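Local coordinates for nitrate transport protein (Parabacteroides distasonis, PDB 3HN0), which probably serves as the substrate-binding component of an ABC transporter, capturing a small solute, perhaps nitrate or a related compound, for import, at residues A[85-90]-A[239-244]. Residues are numbered along the deposited sequence; the frame is centred on the assembly and turned at random.
Sequences TLYLVE and RCKIYY. With EDO (1,2-ethanediol), chain E.
CD of Arg239 lies over one face of the Tyr87 ring, and on that same side, displaced toward the hydroxyl, CB comes within 3.7 Å of Tyr87 OH. The guanidinium does not stack on the ring: the two planes stand 76° apart, and the chain, bent at chi3, carries the charged end to a salt bridge from NE to Glu151. Tyr87 thus illustrates how a buried aromatic can spend its face on aliphatic carbon and its hydroxyl on backbone. With CG anti to its carbonyl carbon (chi1 -67°), the ring reaches the last turn of helix 234-240, where OH donates to Arg239 O at 2.6 Å, in the carbonyl plane and on a lone pair. The same hydroxyl accepts from a water 3.0 Å from OH, which accepts from Lys241 NZ at 2.8 Å; NZ also bonds Glu238 O. Lys241, with positive phi, is the first residue to leave the helical conformation. In the two-lobed fold of periplasmic-type binding proteins, the contact lies beside two connections between the lobes, probably part of the hinge: one runs from strand 76-82 of the large mixed sheet to strand 87-90 of the small antiparallel one, the other from helix 234-240, beside the small sheet, to strand 242-246 of the large. Farther along, Tyr244 N donates to O2 of an ethanediol at 2.8 Å, nearly straight at 176°.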
ATOM      1  N   THR A  85      12.022  -2.057   0.157  1.00 15.74           N
ATOM      2  CA  THR A  85      13.397  -1.963   0.558  1.00 16.97           C
ATOM      3  C   THR A  85      13.794  -2.712   1.808  1.00 17.02           C
ATOM      4  O   THR A  85      14.986  -2.944   2.019  1.00 17.68           O
ATOM      5  CB  THR A  85      13.848  -0.477   0.685  1.00 23.29           C
ATOM      6  OG1 THR A  85      13.213   0.123   1.780  1.00 27.92           O
ATOM      7  CG2 THR A  85      13.483   0.301  -0.531  1.00 26.22           C
ATOM      8  N   LEU A  86      12.832  -3.063   2.658  1.00 13.90           N
ATOM      9  CA  LEU A  86      13.196  -3.637   3.942  0.65 12.18           C
ATOM     10  C   LEU A  86      12.322  -4.834   4.301  1.00 12.07           C
ATOM     11  O   LEU A  86      11.091  -4.763   4.324  1.00 12.70           O
ATOM     12  CB  LEU A  86      13.156  -2.557   5.020  0.65 13.86           C
ATOM     13  CG  LEU A  86      13.966  -2.892   6.260  0.65 19.04           C
ATOM     14  CD1 LEU A  86      15.505  -2.914   5.904  0.65 17.06           C
ATOM     15  CD2 LEU A  86      13.632  -1.912   7.372  0.65 28.74           C
ATOM     16  N   TYR A  87      13.006  -5.954   4.566  1.00 12.78           N
ATOM     17  CA  TYR A  87      12.357  -7.164   4.971  1.00 10.13           C
ATOM     18  C   TYR A  87      12.977  -7.776   6.205  1.00 11.44           C
ATOM     19  O   TYR A  87      14.163  -7.637   6.440  1.00 11.87           O
ATOM     20  CB  TYR A  87      12.392  -8.167   3.816  1.00 10.40           C
ATOM     21  CG  TYR A  87      11.569  -7.774   2.645  1.00  9.89           C
ATOM     22  CD1 TYR A  87      12.086  -6.904   1.667  1.00 10.81           C
ATOM     23  CD2 TYR A  87      10.254  -8.247   2.480  1.00 12.61           C
ATOM     24  CE1 TYR A  87      11.324  -6.510   0.564  1.00 13.09           C
ATOM     25  CE2 TYR A  87       9.499  -7.832   1.376  1.00 11.15           C
ATOM     26  CZ  TYR A  87      10.041  -6.983   0.425  1.00 10.89           C
ATOM     27  OH  TYR A  87       9.293  -6.597  -0.672  1.00 12.91           O
ATOM     28  N   LEU A  88      12.170  -8.419   7.044  1.00 11.68           N
ATOM     29  CA  LEU A  88      12.695  -9.116   8.213  1.00 12.38           C
ATOM     30  C   LEU A  88      12.934 -10.569   7.863  1.00 11.98           C
ATOM     31  O   LEU A  88      12.031 -11.232   7.337  1.00 13.30           O
ATOM     32  CB  LEU A  88      11.661  -9.061   9.330  1.00 11.41           C
ATOM     33  CG  LEU A  88      11.940  -9.745  10.670  1.00 21.17           C
ATOM     34  CD1 LEU A  88      13.153  -9.139  11.353  1.00 17.77           C
ATOM     35  CD2 LEU A  88      10.656  -9.615  11.506  1.00 22.20           C
ATOM     36  N   VAL A  89      14.108 -11.087   8.211  1.00 13.37           N
ATOM     37  CA  VAL A  89      14.436 -12.487   8.004  1.00 10.25           C
ATOM     38  C   VAL A  89      14.783 -13.138   9.347  1.00 13.77           C
ATOM     39  O   VAL A  89      15.334 -12.495  10.233  1.00 13.10           O
ATOM     40  CB  VAL A  89      15.610 -12.659   7.011  1.00 13.19           C
ATOM     41  CG1 VAL A  89      15.214 -12.142   5.634  1.00 13.06           C
ATOM     42  CG2 VAL A  89      16.918 -11.925   7.497  1.00 13.64           C
ATOM     43  N   GLU A  90      14.433 -14.403   9.477  1.00 12.16           N
ATOM     44  CA  GLU A  90      14.697 -15.145  10.692  0.60 13.73           C
ATOM     45  C   GLU A  90      15.093 -16.565  10.329  1.00 13.85           C
ATOM     46  O   GLU A  90      14.591 -17.133   9.344  1.00 15.30           O
ATOM     47  CB  GLU A  90      13.471 -15.124  11.637  0.60 15.76           C
ATOM     48  CG  GLU A  90      12.789 -13.759  11.764  0.60 18.48           C
ATOM     49  CD  GLU A  90      11.730 -13.699  12.860  0.60 24.69           C
ATOM     50  OE1 GLU A  90      12.068 -13.999  14.032  0.60 17.15           O
ATOM     51  OE2 GLU A  90      10.569 -13.320  12.557  0.60 25.80           O
ATOM     52  N   ARG A 239      10.403  -8.395  -5.044  1.00 12.22           N
ATOM     53  CA  ARG A 239      10.506  -7.808  -3.717  1.00 11.18           C
ATOM     54  C   ARG A 239      10.869  -6.315  -3.682  1.00 14.00           C
ATOM     55  O   ARG A 239      10.595  -5.637  -2.721  1.00 15.29           O
ATOM     56  CB  ARG A 239      11.476  -8.607  -2.841  1.00 11.57           C
ATOM     57  CG  ARG A 239      10.934  -9.989  -2.487  1.00 16.13           C
ATOM     58  CD  ARG A 239      11.704 -10.640  -1.354  1.00 14.90           C
ATOM     59  NE  ARG A 239      13.014 -11.046  -1.829  1.00 17.02           N
ATOM     60  CZ  ARG A 239      13.376 -12.282  -2.194  1.00 16.79           C
ATOM     61  NH1 ARG A 239      12.531 -13.321  -2.180  1.00 22.27           N
ATOM     62  NH2 ARG A 239      14.610 -12.481  -2.589  1.00 16.72           N
ATOM     63  N   CYS A 240      11.523  -5.828  -4.727  1.00 12.32           N
ATOM     64  CA  CYS A 240      11.869  -4.412  -4.786  1.00 11.46           C
ATOM     65  C   CYS A 240      10.665  -3.542  -5.091  1.00 13.90           C
ATOM     66  O   CYS A 240      10.721  -2.324  -4.839  1.00 13.52           O
ATOM     67  CB  CYS A 240      12.961  -4.130  -5.852  1.00 12.82           C
ATOM     68  SG  CYS A 240      14.523  -4.894  -5.409  1.00 14.84           S
ATOM     69  N   LYS A 241       9.585  -4.116  -5.636  1.00 12.90           N
ATOM     70  CA  LYS A 241       8.351  -3.321  -5.860  1.00 12.96           C
ATOM     71  C   LYS A 241       8.684  -2.045  -6.678  1.00 13.73           C
ATOM     72  O   LYS A 241       8.470  -0.898  -6.236  1.00 15.07           O
ATOM     73  CB  LYS A 241       7.674  -2.934  -4.528  1.00 13.44           C
ATOM     74  CG  LYS A 241       7.233  -4.150  -3.642  1.00 18.55           C
ATOM     75  CD  LYS A 241       6.182  -5.011  -4.348  1.00 33.79           C
ATOM     76  CE  LYS A 241       5.701  -6.209  -3.490  1.00 42.38           C
ATOM     77  NZ  LYS A 241       6.547  -7.415  -3.712  1.00 44.11           N
ATOM     78  N   ILE A 242       9.151  -2.288  -7.890  1.00 11.56           N
ATOM     79  CA  ILE A 242       9.644  -1.261  -8.794  0.50 11.20           C
ATOM     80  C   ILE A 242       8.449  -0.639  -9.535  1.00 12.97           C
ATOM     81  O   ILE A 242       7.706  -1.332 -10.231  1.00 12.54           O
ATOM     82  CB  ILE A 242      10.720  -1.838  -9.775  0.50  9.56           C
ATOM     83  CG1 ILE A 242      11.913  -2.434  -8.995  0.50 14.67           C
ATOM     84  CG2 ILE A 242      11.176  -0.798 -10.817  0.50 10.78           C
ATOM     85  CD1 ILE A 242      12.830  -1.390  -8.263  0.50 12.00           C
ATOM     86  N   TYR A 243       8.309   0.679  -9.404  1.00 12.87           N
ATOM     87  CA  TYR A 243       7.248   1.442 -10.053  1.00 12.74           C
ATOM     88  C   TYR A 243       7.468   2.912  -9.775  1.00 12.44           C
ATOM     89  O   TYR A 243       7.688   3.295  -8.620  1.00 14.19           O
ATOM     90  CB  TYR A 243       5.898   1.050  -9.489  1.00 12.94           C
ATOM     91  CG  TYR A 243       4.708   1.677 -10.184  1.00 14.70           C
ATOM     92  CD1 TYR A 243       4.248   1.173 -11.391  1.00 20.90           C
ATOM     93  CD2 TYR A 243       4.007   2.756  -9.627  1.00 15.15           C
ATOM     94  CE1 TYR A 243       3.129   1.710 -12.025  1.00 24.38           C
ATOM     95  CE2 TYR A 243       2.879   3.288 -10.264  1.00 16.95           C
ATOM     96  CZ  TYR A 243       2.445   2.758 -11.461  1.00 18.85           C
ATOM     97  OH  TYR A 243       1.338   3.297 -12.114  1.00 20.73           O
ATOM     98  N   TYR A 244       7.384   3.742 -10.799  1.00 10.70           N
ATOM     99  CA  TYR A 244       7.623   5.157 -10.586  1.00 12.33           C
ATOM    100  C   TYR A 244       6.308   5.900 -10.310  1.00 13.15           C
ATOM    101  O   TYR A 244       5.366   5.856 -11.116  1.00 13.03           O
ATOM    102  CB  TYR A 244       8.382   5.786 -11.769  1.00  9.41           C
ATOM    103  CG  TYR A 244       8.631   7.236 -11.507  1.00  8.98           C
ATOM    104  CD1 TYR A 244       9.625   7.626 -10.655  1.00 11.14           C
ATOM    105  CD2 TYR A 244       7.813   8.206 -12.057  1.00 10.27           C
ATOM    106  CE1 TYR A 244       9.830   8.957 -10.374  1.00 12.21           C
ATOM    107  CE2 TYR A 244       8.055   9.540 -11.831  1.00 11.15           C
ATOM    108  CZ  TYR A 244       9.023   9.908 -10.965  1.00 11.42           C
ATOM    109  OH  TYR A 244       9.288  11.234 -10.691  1.00 12.33           O
TER
HETATM  110  C1  EDO E   5       5.632   2.166 -15.522  0.70 18.57           C
HETATM  111  O1  EDO E   5       4.395   2.832 -15.285  0.70 27.05           O
HETATM  112  C2  EDO E   5       6.319   1.724 -14.243  0.70 29.23           C
HETATM  113  O2  EDO E   5       6.618   2.817 -13.374  0.70 21.39           O
HETATM  114  O   HOH W   1       7.392  -8.804  -1.436  1.00 28.60           O